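Local coordinates for vanadium-dependent bromoperoxidase (Corallina officinalis, PDB 1QHB), which catalyses the vanadate-dependent bromination of organic substrates with bromide and hydrogen peroxide, working as a dodecamer of identical subunits, at residues Thr131-Gly136 / Ala387-Lys392; Asp138-Ala143 / Val394-Phe399; Gln280-Ala285 / Ile323-Thr328; Arg308-Tyr313 / Ala470-Ser475. All coordinates share one frame; numbering follows the deposited sequence.

Overall arrangement
The four contacts fall into two pairs. Contacts 1 and 2 share helix 376-402 and the loop ahead of helix 153-167; their centres are about 10 Å apart and they touch through Lys-392 and Ala-139. Contact 3 sets strand 276-285 against helix 323-332, and contact 4 joins two loops about 13 Å from it, centre to centre; these two also touch. Contacts 1 and 3 lie about 30 Å apart, centre to centre, across the chain's centre from each other. Along the chain, both halves of contact 3 and segment 308-313 lie between the halves of contacts 1 and 2, and 470-475 comes last. The vanadate pocket, here holding phosphate, meets contact 2 at Lys-398 and lies close to contact 4.

Contact 1. Residues Thr131-Gly136 / Ala387-Lys392; sequences TFDLEG and ATRALK
A salt-bridge network of Asp-133 and Glu-135 with Arg-389 and Lys-392 pins loop 131-136 to helix 376-402, in a buried contact at the border with a second subunit. Its anionic centre is Asp-133, whose CG stands anti to the backbone N (chi1 -154°) and so carries the carboxylate to the helix, one oxygen for each of two cations a helical turn apart. Asp-133 OD1 takes the N-H of Arg-389 NE at 2.8 Å, on its syn side and 35° out of the carboxylate plane. The same Asp-133 OD1 accepts the backbone N of Glu-135 at 3.1 Å through its anti lone pair, closing an Asx turn that, with the two salt bridges, restrains the rotation of the carboxylate. Around the Arg-389 guanidinium the two acids take different places: Asp-133 meets it at the edge, while Glu-135 OE2 sits over one face, 3.4 Å from NE, where charge alone attracts because no N-H points at it. Water 1 covers the opposite face and ties Asp-133 OD2 to Thr-388 OG1. Farther out, Arg-389 NH1 bonds to Glu-385 O and forms a salt bridge with Glu-385 of the second subunit, while Gln-574 holds Glu-135 OE1. The network thus continues into the assembly. Lys-392 reaches the loop with a chain extended beyond CG, its CE passing Thr-131 CG2 at 3.8 Å. The ammonium ends between two oxygens: Lys-392 NZ lies 2.7 Å from Asp-133 OD2 and 2.8 Å from the carbonyl O of Phe-132, the donor tilted 27° from that carbonyl's plane.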
# COMPACT_ATOMS: atom_id res chain seq x y z
N THR A 131 -0.32 -9.47 -28.80
CA THR A 131 -1.37 -9.98 -27.94
C THR A 131 -0.84 -10.58 -26.65
O THR A 131 0.14 -11.30 -26.69
CB THR A 131 -2.07 -11.13 -28.73
OG1 THR A 131 -2.52 -10.58 -29.98
CG2 THR A 131 -3.28 -11.61 -27.96
N PHE A 132 -1.43 -10.30 -25.52
CA PHE A 132 -1.06 -10.86 -24.25
C PHE A 132 -1.72 -12.22 -24.08
O PHE A 132 -2.48 -12.69 -24.93
CB PHE A 132 -1.59 -9.95 -23.11
CG PHE A 132 -0.95 -8.59 -23.12
CD1 PHE A 132 0.36 -8.41 -22.67
CD2 PHE A 132 -1.65 -7.48 -23.57
CE1 PHE A 132 0.97 -7.16 -22.67
CE2 PHE A 132 -1.05 -6.22 -23.55
CZ PHE A 132 0.23 -6.06 -23.10
N ASP A 133 -1.50 -12.88 -22.96
CA ASP A 133 -2.08 -14.19 -22.74
C ASP A 133 -2.20 -14.31 -21.21
O ASP A 133 -1.34 -13.80 -20.52
CB ASP A 133 -1.22 -15.36 -23.23
CG ASP A 133 -2.11 -16.56 -23.55
OD1 ASP A 133 -2.43 -17.32 -22.64
OD2 ASP A 133 -2.55 -16.72 -24.73
N LEU A 134 -3.19 -15.07 -20.76
CA LEU A 134 -3.44 -15.32 -19.38
C LEU A 134 -2.48 -16.34 -18.77
O LEU A 134 -2.38 -16.45 -17.53
CB LEU A 134 -4.92 -15.72 -19.19
CG LEU A 134 -5.96 -14.66 -19.58
CD1 LEU A 134 -7.35 -15.12 -19.16
CD2 LEU A 134 -5.68 -13.27 -19.01
N GLU A 135 -1.74 -17.09 -19.59
CA GLU A 135 -0.82 -18.07 -18.97
C GLU A 135 0.43 -18.20 -19.79
O GLU A 135 0.41 -18.00 -21.02
CB GLU A 135 -1.50 -19.43 -18.81
CG GLU A 135 -1.81 -20.15 -20.10
CD GLU A 135 -2.49 -21.48 -19.96
OE1 GLU A 135 -2.83 -21.93 -18.83
OE2 GLU A 135 -2.72 -22.12 -21.02
N GLY A 136 1.51 -18.60 -19.15
CA GLY A 136 2.78 -18.77 -19.87
C GLY A 136 3.55 -17.48 -20.07
O GLY A 136 3.08 -16.38 -19.80
N ALA A 387 -0.62 -24.55 -27.94
CA ALA A 387 -0.34 -24.12 -29.31
C ALA A 387 -0.49 -22.64 -29.58
O ALA A 387 0.35 -22.04 -30.27
CB ALA A 387 -1.14 -24.94 -30.32
N THR A 388 -1.54 -21.98 -29.13
CA THR A 388 -1.72 -20.55 -29.43
C THR A 388 -0.79 -19.69 -28.62
O THR A 388 -0.29 -18.67 -29.12
CB THR A 388 -3.18 -20.14 -29.22
OG1 THR A 388 -3.61 -20.69 -27.95
CG2 THR A 388 -4.03 -20.69 -30.35
N ARG A 389 -0.29 -20.20 -27.47
CA ARG A 389 0.66 -19.42 -26.69
C ARG A 389 1.99 -19.41 -27.44
O ARG A 389 2.64 -18.36 -27.51
CB ARG A 389 0.82 -19.98 -25.28
CG ARG A 389 -0.31 -19.60 -24.37
CD ARG A 389 -1.47 -20.57 -24.37
NE ARG A 389 -2.61 -19.98 -23.63
CZ ARG A 389 -3.85 -20.44 -23.73
NH1 ARG A 389 -4.19 -21.45 -24.52
NH2 ARG A 389 -4.79 -19.82 -22.99
N ALA A 390 2.37 -20.56 -27.96
CA ALA A 390 3.62 -20.64 -28.74
C ALA A 390 3.57 -19.84 -30.03
O ALA A 390 4.54 -19.21 -30.42
CB ALA A 390 3.89 -22.12 -29.05
N LEU A 391 2.38 -19.80 -30.68
CA LEU A 391 2.26 -19.07 -31.94
C LEU A 391 2.41 -17.57 -31.70
O LEU A 391 3.03 -16.88 -32.52
CB LEU A 391 0.94 -19.34 -32.69
CG LEU A 391 0.78 -20.72 -33.31
CD1 LEU A 391 -0.68 -20.96 -33.67
CD2 LEU A 391 1.69 -20.75 -34.53
N LYS A 392 1.90 -17.07 -30.59
CA LYS A 392 2.02 -15.66 -30.28
C LYS A 392 3.49 -15.30 -30.16
O LYS A 392 3.89 -14.30 -30.78
CB LYS A 392 1.27 -15.22 -29.02
CG LYS A 392 -0.26 -15.11 -29.19
CD LYS A 392 -0.92 -15.00 -27.83
CE LYS A 392 -2.41 -15.33 -27.90
NZ LYS A 392 -3.04 -14.88 -26.60
O HOH W 1 -4.13 -18.47 -26.44

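Contact 2. Residues Asp138-Ala143 / Val394-Phe399; sequences DAQSVA and VRYQKF. With PO4 (phosphate ion), chain G.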
# COMPACT_ATOMS: atom_id res chain seq x y z
N ASP A 138 5.12 -14.23 -21.56
CA ASP A 138 4.54 -13.25 -22.53
C ASP A 138 5.27 -13.47 -23.86
O ASP A 138 6.44 -13.77 -23.88
CB ASP A 138 4.63 -11.81 -22.02
CG ASP A 138 4.30 -10.75 -23.05
OD1 ASP A 138 3.08 -10.65 -23.37
OD2 ASP A 138 5.11 -9.98 -23.60
N ALA A 139 4.62 -13.29 -24.99
CA ALA A 139 5.17 -13.44 -26.32
C ALA A 139 6.46 -12.66 -26.54
O ALA A 139 7.34 -13.13 -27.29
CB ALA A 139 4.16 -12.89 -27.32
N GLN A 140 6.59 -11.47 -25.93
CA GLN A 140 7.79 -10.69 -26.17
C GLN A 140 8.91 -10.91 -25.16
O GLN A 140 9.94 -10.24 -25.17
CB GLN A 140 7.40 -9.20 -26.24
CG GLN A 140 6.23 -8.94 -27.13
CD GLN A 140 6.00 -7.46 -27.47
OE1 GLN A 140 6.79 -6.64 -27.00
NE2 GLN A 140 4.91 -7.18 -28.21
N SER A 141 8.68 -11.83 -24.23
CA SER A 141 9.66 -12.01 -23.15
C SER A 141 10.71 -13.02 -23.54
O SER A 141 11.70 -13.12 -22.85
CB SER A 141 8.97 -12.41 -21.84
OG SER A 141 8.45 -13.74 -21.92
N VAL A 142 10.51 -13.75 -24.63
CA VAL A 142 11.46 -14.79 -25.05
C VAL A 142 12.05 -14.36 -26.39
O VAL A 142 11.60 -13.36 -26.95
CB VAL A 142 10.83 -16.18 -25.11
CG1 VAL A 142 10.45 -16.71 -23.72
CG2 VAL A 142 9.62 -16.17 -26.01
N ALA A 143 13.13 -15.04 -26.81
CA ALA A 143 13.83 -14.64 -28.02
C ALA A 143 14.35 -15.79 -28.87
O ALA A 143 14.70 -16.87 -28.38
CB ALA A 143 15.10 -13.90 -27.54
N VAL A 394 6.06 -16.92 -31.63
CA VAL A 394 6.78 -16.96 -32.92
C VAL A 394 6.30 -15.86 -33.85
O VAL A 394 7.12 -15.44 -34.70
CB VAL A 394 6.72 -18.35 -33.59
CG1 VAL A 394 5.51 -18.55 -34.45
CG2 VAL A 394 7.97 -18.58 -34.42
N ARG A 395 5.10 -15.35 -33.71
CA ARG A 395 4.66 -14.22 -34.54
C ARG A 395 5.42 -12.95 -34.22
O ARG A 395 5.76 -12.13 -35.03
CB ARG A 395 3.12 -14.02 -34.41
CG ARG A 395 2.35 -15.14 -35.11
CD ARG A 395 2.18 -14.86 -36.59
NE ARG A 395 2.01 -16.12 -37.37
CZ ARG A 395 1.06 -16.22 -38.29
NH1 ARG A 395 0.22 -15.21 -38.51
NH2 ARG A 395 0.90 -17.33 -38.99
N TYR A 396 5.80 -12.71 -32.97
CA TYR A 396 6.59 -11.60 -32.54
C TYR A 396 7.96 -11.71 -33.21
O TYR A 396 8.48 -10.73 -33.74
CB TYR A 396 6.69 -11.55 -31.01
CG TYR A 396 7.51 -10.37 -30.53
CD1 TYR A 396 7.05 -9.06 -30.71
CD2 TYR A 396 8.72 -10.60 -29.90
CE1 TYR A 396 7.82 -7.98 -30.26
CE2 TYR A 396 9.47 -9.52 -29.45
CZ TYR A 396 9.03 -8.23 -29.63
OH TYR A 396 9.82 -7.21 -29.13
N GLN A 397 8.55 -12.88 -33.23
CA GLN A 397 9.85 -13.07 -33.86
C GLN A 397 9.67 -12.87 -35.37
O GLN A 397 10.39 -12.15 -36.01
CB GLN A 397 10.40 -14.48 -33.58
CG GLN A 397 10.75 -14.77 -32.10
CD GLN A 397 11.79 -13.77 -31.58
OE1 GLN A 397 12.85 -13.54 -32.14
NE2 GLN A 397 11.49 -13.11 -30.47
N LYS A 398 8.70 -13.53 -36.01
CA LYS A 398 8.53 -13.45 -37.44
C LYS A 398 8.42 -12.00 -37.93
O LYS A 398 9.13 -11.60 -38.82
CB LYS A 398 7.26 -14.17 -37.93
CG LYS A 398 7.30 -15.66 -38.05
CD LYS A 398 5.87 -16.18 -38.09
CE LYS A 398 5.86 -17.72 -38.29
NZ LYS A 398 6.30 -18.05 -39.67
N PHE A 399 7.43 -11.29 -37.42
CA PHE A 399 7.11 -9.97 -37.93
C PHE A 399 7.74 -8.77 -37.23
O PHE A 399 8.06 -7.78 -37.91
CB PHE A 399 5.60 -9.83 -37.78
CG PHE A 399 4.74 -10.44 -38.82
CD1 PHE A 399 4.59 -9.86 -40.08
CD2 PHE A 399 4.02 -11.61 -38.52
CE1 PHE A 399 3.76 -10.49 -41.02
CE2 PHE A 399 3.17 -12.20 -39.43
CZ PHE A 399 3.08 -11.63 -40.69
P PO4 G . 4.88 -21.92 -41.11
O1 PO4 G . 5.29 -21.70 -42.53
O2 PO4 G . 5.28 -23.27 -40.62
O3 PO4 G . 3.42 -21.74 -41.00
O4 PO4 G . 5.61 -20.87 -40.30
O HOH W 2 9.14 -14.11 -29.16
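Gln-140 and Tyr-396 stack where the loop 138-143 lies against helix 376-402, and this stack of side-chain methylene and amide on the ring is the main direct contact. Gln-140 CG sits 3.6 Å from the centroid of the Tyr-396 ring and only 10° off its normal, a CH-pi contact. The amide follows over the same face, its plane 10° from that of the ring and Gln-140 CD 3.4 Å from Tyr-396 CE1. The ring is put there by a CG anti to the backbone N (chi1 -179°). An alanine in place of Tyr-396 would probably open a gap beneath Gln-140 and leave its flat amide without the surface that supports it. The amide's ends are held from outside, NE2 by Gly-129 O and OE1 by the backbone N of Ile-3 of a third subunit.

Polar links across the contact pass through water 2, which lies at the ring edge of Tyr-396, 2.8 Å from Ala-139 O, to which it can donate, and accepts from Gln-397 NE2 at 2.9 Å. Gln-397, bent at chi2, also turns OE1 to His-402 NE2. On the loop itself, Asp-138 OD2 takes Gln-140 N in an Asx turn, and Ser-141 N and OG both bond to Asp-138 O across a type I beta turn.

Next along the helix, Lys-398 NZ donates to phosphate O4 at 3.0 Å. Arg-406, Ser-483, Gly-484, His-485, Arg-545 and His-551 grip the same ion, which occupies the vanadate pocket of the haloperoxidase family.

Contact 3. Residues Gln280-Ala285 / Ile323-Thr328; sequences QRVRIA and IRDLAT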
# COMPACT_ATOMS: atom_id res chain seq x y z
N GLN A 280 -4.22 -42.93 -41.01
CA GLN A 280 -2.97 -42.27 -41.22
C GLN A 280 -2.65 -42.05 -42.70
O GLN A 280 -1.62 -41.42 -43.03
CB GLN A 280 -1.80 -43.10 -40.63
CG GLN A 280 -1.86 -43.29 -39.13
CD GLN A 280 -1.18 -42.15 -38.37
OE1 GLN A 280 -1.32 -40.98 -38.75
NE2 GLN A 280 -0.44 -42.54 -37.32
N ARG A 281 -3.48 -42.55 -43.61
CA ARG A 281 -3.16 -42.42 -45.04
C ARG A 281 -3.41 -40.99 -45.50
O ARG A 281 -4.48 -40.46 -45.19
CB ARG A 281 -4.03 -43.42 -45.84
CG ARG A 281 -3.68 -44.88 -45.54
CD ARG A 281 -4.30 -45.84 -46.54
NE ARG A 281 -3.45 -47.03 -46.68
CZ ARG A 281 -3.41 -48.03 -45.80
NH1 ARG A 281 -4.22 -48.10 -44.74
NH2 ARG A 281 -2.61 -49.06 -45.99
N VAL A 282 -2.43 -40.40 -46.17
CA VAL A 282 -2.51 -39.04 -46.64
C VAL A 282 -2.91 -38.93 -48.10
O VAL A 282 -2.69 -39.82 -48.93
CB VAL A 282 -1.09 -38.40 -46.47
CG1 VAL A 282 -0.09 -39.12 -47.40
CG2 VAL A 282 -1.08 -36.91 -46.75
N ARG A 283 -3.53 -37.80 -48.48
CA ARG A 283 -3.91 -37.52 -49.85
C ARG A 283 -2.65 -37.48 -50.70
O ARG A 283 -1.57 -37.16 -50.21
CB ARG A 283 -4.74 -36.23 -49.96
CG ARG A 283 -6.09 -36.35 -49.28
CD ARG A 283 -6.89 -37.57 -49.63
NE ARG A 283 -8.26 -37.50 -49.16
CZ ARG A 283 -9.12 -38.52 -49.26
NH1 ARG A 283 -8.78 -39.67 -49.81
NH2 ARG A 283 -10.38 -38.39 -48.84
N ILE A 284 -2.80 -37.87 -51.99
CA ILE A 284 -1.63 -37.98 -52.84
C ILE A 284 -1.50 -36.89 -53.87
O ILE A 284 -2.26 -36.97 -54.88
CB ILE A 284 -1.70 -39.34 -53.61
CG1 ILE A 284 -1.79 -40.50 -52.63
CG2 ILE A 284 -0.48 -39.52 -54.52
CD1 ILE A 284 -2.60 -41.67 -53.21
N ALA A 285 -0.57 -35.97 -53.64
CA ALA A 285 -0.38 -34.91 -54.63
C ALA A 285 0.31 -35.51 -55.87
O ALA A 285 1.21 -36.34 -55.74
CB ALA A 285 0.53 -33.79 -54.08
N ILE A 323 8.98 -38.11 -50.09
CA ILE A 323 9.22 -36.79 -49.51
C ILE A 323 8.04 -35.87 -49.81
O ILE A 323 7.57 -35.18 -48.91
CB ILE A 323 10.54 -36.24 -50.09
CG1 ILE A 323 11.67 -37.03 -49.40
CG2 ILE A 323 10.70 -34.75 -49.87
CD1 ILE A 323 13.03 -36.66 -49.89
N ARG A 324 7.44 -35.97 -50.99
CA ARG A 324 6.32 -35.12 -51.38
C ARG A 324 5.15 -35.38 -50.45
O ARG A 324 4.45 -34.42 -50.06
CB ARG A 324 5.93 -35.34 -52.85
CG ARG A 324 4.93 -34.31 -53.39
CD ARG A 324 4.62 -34.48 -54.88
NE ARG A 324 5.82 -34.33 -55.75
CZ ARG A 324 6.35 -33.16 -56.08
NH1 ARG A 324 5.81 -32.02 -55.64
NH2 ARG A 324 7.43 -33.09 -56.85
N ASP A 325 4.86 -36.64 -50.11
CA ASP A 325 3.73 -36.89 -49.22
C ASP A 325 3.93 -36.21 -47.86
O ASP A 325 2.91 -35.92 -47.22
CB ASP A 325 3.51 -38.38 -49.03
CG ASP A 325 3.14 -39.14 -50.31
OD1 ASP A 325 2.67 -38.55 -51.27
OD2 ASP A 325 3.33 -40.39 -50.31
N LEU A 326 5.14 -36.14 -47.31
CA LEU A 326 5.34 -35.48 -46.03
C LEU A 326 5.09 -34.00 -46.25
O LEU A 326 4.39 -33.38 -45.46
CB LEU A 326 6.74 -35.77 -45.44
CG LEU A 326 6.97 -35.25 -44.03
CD1 LEU A 326 5.89 -35.77 -43.07
CD2 LEU A 326 8.37 -35.55 -43.52
N ALA A 327 5.51 -33.40 -47.37
CA ALA A 327 5.14 -32.01 -47.69
C ALA A 327 3.64 -31.86 -47.75
O ALA A 327 3.01 -30.93 -47.16
CB ALA A 327 5.76 -31.63 -49.04
N THR A 328 2.93 -32.75 -48.42
CA THR A 328 1.46 -32.64 -48.48
C THR A 328 0.86 -32.72 -47.07
O THR A 328 -0.17 -32.08 -46.75
CB THR A 328 0.82 -33.78 -49.31
OG1 THR A 328 1.39 -33.68 -50.63
CG2 THR A 328 -0.71 -33.70 -49.42
O HOH W 3 1.22 -36.47 -51.31
O HOH W 4 3.05 -37.39 -53.89
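Val-282 and Thr-328 meet obliquely by their methyl groups, CG2 to CG2 at 4.2 Å, where a weakly bonded strand end crosses the start of a helix at 118°. Val-282 points at the helix and divides its methyls between two residues of it: CG2, anti to the backbone N, reaches Thr-328, while CG1 lies 4.0 Å from Asp-325 CB, one turn earlier. Thr-328 in turn faces the strand with both branches. Its methyl CG2 rests 3.7 Å from Arg-283 O, and its hydroxyl OG1 comes within 3.6 Å of Ala-285 CB. Beside this small methyl lies the aliphatic part of Arg-324, with CD 4.2 Å from Ala-285 CB; its guanidinium continues to Asp-290 and Asp-170.

Two waters bridge the polar side of the crossing. Water 3 accepts from Ala-285 N and contacts Arg-283 O, Thr-328 OG1 and Asp-325 OD1. Water 4 bridges Ala-285 O, at 2.8 Å, to the same Asp-325 OD1. The strand's backbone is thus joined to the helix by solvent, while OD2 of Asp-325 is held by Arg-318.

Strand 276-285 is the middle one of a three-stranded antiparallel sheet, between 270-273 and 313-318. Helix 323-332 lies between this strand and helix 530-548, on which Leu-326 and Ala-327 pack, while the guanidinium of Arg-283 leads off to a salt bridge with Asp-265 of a second subunit.

Contact 4. Residues Arg308-Tyr313 / Ala470-Ser475; sequences RGFESY and AFAEGS
Glu-311 and Ala-472 form the tight part of this loop-to-loop contact. Glu-311 OE2 accepts the backbone N-H of Ala-472 at 2.7 Å and a nearly straight 169°, approached from above the carboxylate plane, 39° out of it. A bend at chi2 (96°) swings the carboxylate onto the type I beta turn from Phe-471 to Gly-474, so that OE2 also lies 3.3 Å from Phe-471 CA. Alongside, Ala-472 CB packs on Phe-310 CB at 3.6 Å, at the edge of the ring.

The other end is looser. Arg-308 and Glu-473 cross at about a right angle and meet mainly through their aliphatic parts, Arg-308 CG to Glu-473 CG at 3.9 Å. Their charged ends part: Arg-308 goes to Asp-306 and to Asp-369 of a second subunit, and Glu-473 OE2 to His-331. Water 5 links the loops, accepting from Gly-309 N and lying close to Glu-311 OE1 and Glu-473 OE1.

An alanine in place of Glu-311 would probably leave Ala-472 N without its acceptor and take a carboxylate partner from water 5.

Phe-471, stacked on His-331, packs against Arg-545 of the vanadate site, so the turn held by Glu-311 borders that pocket. Glu-311 OE2 and Glu-473 OE1 stand only 3.5 Å apart; if both groups are ionised, their repulsion is probably eased by water 5 and by the Ala-472 N-H on Glu-311 OE2.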
# COMPACT_ATOMS: atom_id res chain seq x y z
N ARG A 308 -3.87 -20.40 -53.94
CA ARG A 308 -4.23 -21.46 -53.04
C ARG A 308 -5.27 -22.39 -53.65
O ARG A 308 -6.34 -21.97 -54.11
CB ARG A 308 -4.79 -20.93 -51.68
CG ARG A 308 -3.66 -20.33 -50.85
CD ARG A 308 -4.11 -19.65 -49.57
NE ARG A 308 -4.93 -18.47 -49.83
CZ ARG A 308 -5.50 -17.70 -48.95
NH1 ARG A 308 -5.42 -17.95 -47.65
NH2 ARG A 308 -6.23 -16.66 -49.39
N GLY A 309 -5.06 -23.70 -53.53
CA GLY A 309 -6.06 -24.66 -53.95
C GLY A 309 -5.83 -25.12 -55.35
O GLY A 309 -6.68 -25.83 -55.87
N PHE A 310 -4.73 -24.70 -55.98
CA PHE A 310 -4.43 -25.08 -57.35
C PHE A 310 -3.77 -26.43 -57.54
O PHE A 310 -3.61 -26.92 -58.67
CB PHE A 310 -3.55 -23.99 -57.95
CG PHE A 310 -3.42 -24.00 -59.46
CD1 PHE A 310 -4.50 -23.79 -60.28
CD2 PHE A 310 -2.17 -24.14 -60.02
CE1 PHE A 310 -4.35 -23.75 -61.66
CE2 PHE A 310 -1.98 -24.11 -61.40
CZ PHE A 310 -3.10 -23.93 -62.19
N GLU A 311 -3.35 -27.16 -56.51
CA GLU A 311 -2.77 -28.47 -56.71
C GLU A 311 -3.72 -29.55 -57.21
O GLU A 311 -4.93 -29.55 -56.97
CB GLU A 311 -2.18 -28.95 -55.37
CG GLU A 311 -1.01 -28.07 -54.99
CD GLU A 311 -1.46 -26.97 -54.03
OE1 GLU A 311 -2.66 -26.81 -53.76
OE2 GLU A 311 -0.55 -26.25 -53.55
N SER A 312 -3.13 -30.56 -57.85
CA SER A 312 -3.95 -31.70 -58.31
C SER A 312 -3.42 -32.93 -57.57
O SER A 312 -2.27 -32.93 -57.15
CB SER A 312 -3.85 -32.07 -59.77
OG SER A 312 -2.43 -32.13 -60.08
N TYR A 313 -4.32 -33.85 -57.34
CA TYR A 313 -4.10 -35.05 -56.54
C TYR A 313 -4.53 -36.28 -57.34
O TYR A 313 -5.33 -36.21 -58.27
CB TYR A 313 -5.02 -35.02 -55.25
CG TYR A 313 -4.63 -33.83 -54.39
CD1 TYR A 313 -5.15 -32.55 -54.63
CD2 TYR A 313 -3.64 -33.99 -53.40
CE1 TYR A 313 -4.72 -31.45 -53.89
CE2 TYR A 313 -3.23 -32.89 -52.68
CZ TYR A 313 -3.76 -31.64 -52.91
OH TYR A 313 -3.28 -30.61 -52.15
N ALA A 470 6.57 -27.12 -53.51
CA ALA A 470 5.61 -28.22 -53.54
C ALA A 470 4.19 -27.67 -53.54
O ALA A 470 3.25 -28.40 -53.89
CB ALA A 470 5.72 -29.20 -52.40
N PHE A 471 4.02 -26.41 -53.18
CA PHE A 471 2.70 -25.80 -53.02
C PHE A 471 2.51 -24.73 -54.07
O PHE A 471 3.41 -23.95 -54.33
CB PHE A 471 2.55 -25.21 -51.64
CG PHE A 471 2.84 -26.03 -50.42
CD1 PHE A 471 2.71 -27.40 -50.39
CD2 PHE A 471 3.23 -25.38 -49.24
CE1 PHE A 471 2.95 -28.12 -49.23
CE2 PHE A 471 3.46 -26.09 -48.06
CZ PHE A 471 3.32 -27.47 -48.06
N ALA A 472 1.31 -24.62 -54.65
CA ALA A 472 1.09 -23.67 -55.73
C ALA A 472 1.28 -22.23 -55.30
O ALA A 472 1.71 -21.40 -56.11
CB ALA A 472 -0.31 -23.84 -56.31
N GLU A 473 0.85 -21.91 -54.08
CA GLU A 473 1.01 -20.55 -53.57
C GLU A 473 2.37 -20.33 -52.92
O GLU A 473 2.63 -19.20 -52.47
CB GLU A 473 -0.06 -20.25 -52.47
CG GLU A 473 0.15 -20.94 -51.13
CD GLU A 473 -0.32 -22.39 -51.07
OE1 GLU A 473 -0.58 -23.04 -52.12
OE2 GLU A 473 -0.43 -22.94 -49.95
N GLY A 474 3.23 -21.35 -52.85
CA GLY A 474 4.50 -21.17 -52.13
C GLY A 474 4.22 -21.06 -50.61
O GLY A 474 3.35 -21.71 -50.00
N SER A 475 5.03 -20.25 -49.94
CA SER A 475 4.90 -20.12 -48.50
C SER A 475 3.66 -19.33 -48.13
O SER A 475 3.15 -18.56 -48.92
CB SER A 475 6.07 -19.31 -47.94
OG SER A 475 5.83 -17.97 -48.31
O HOH W 5 -2.70 -24.43 -52.14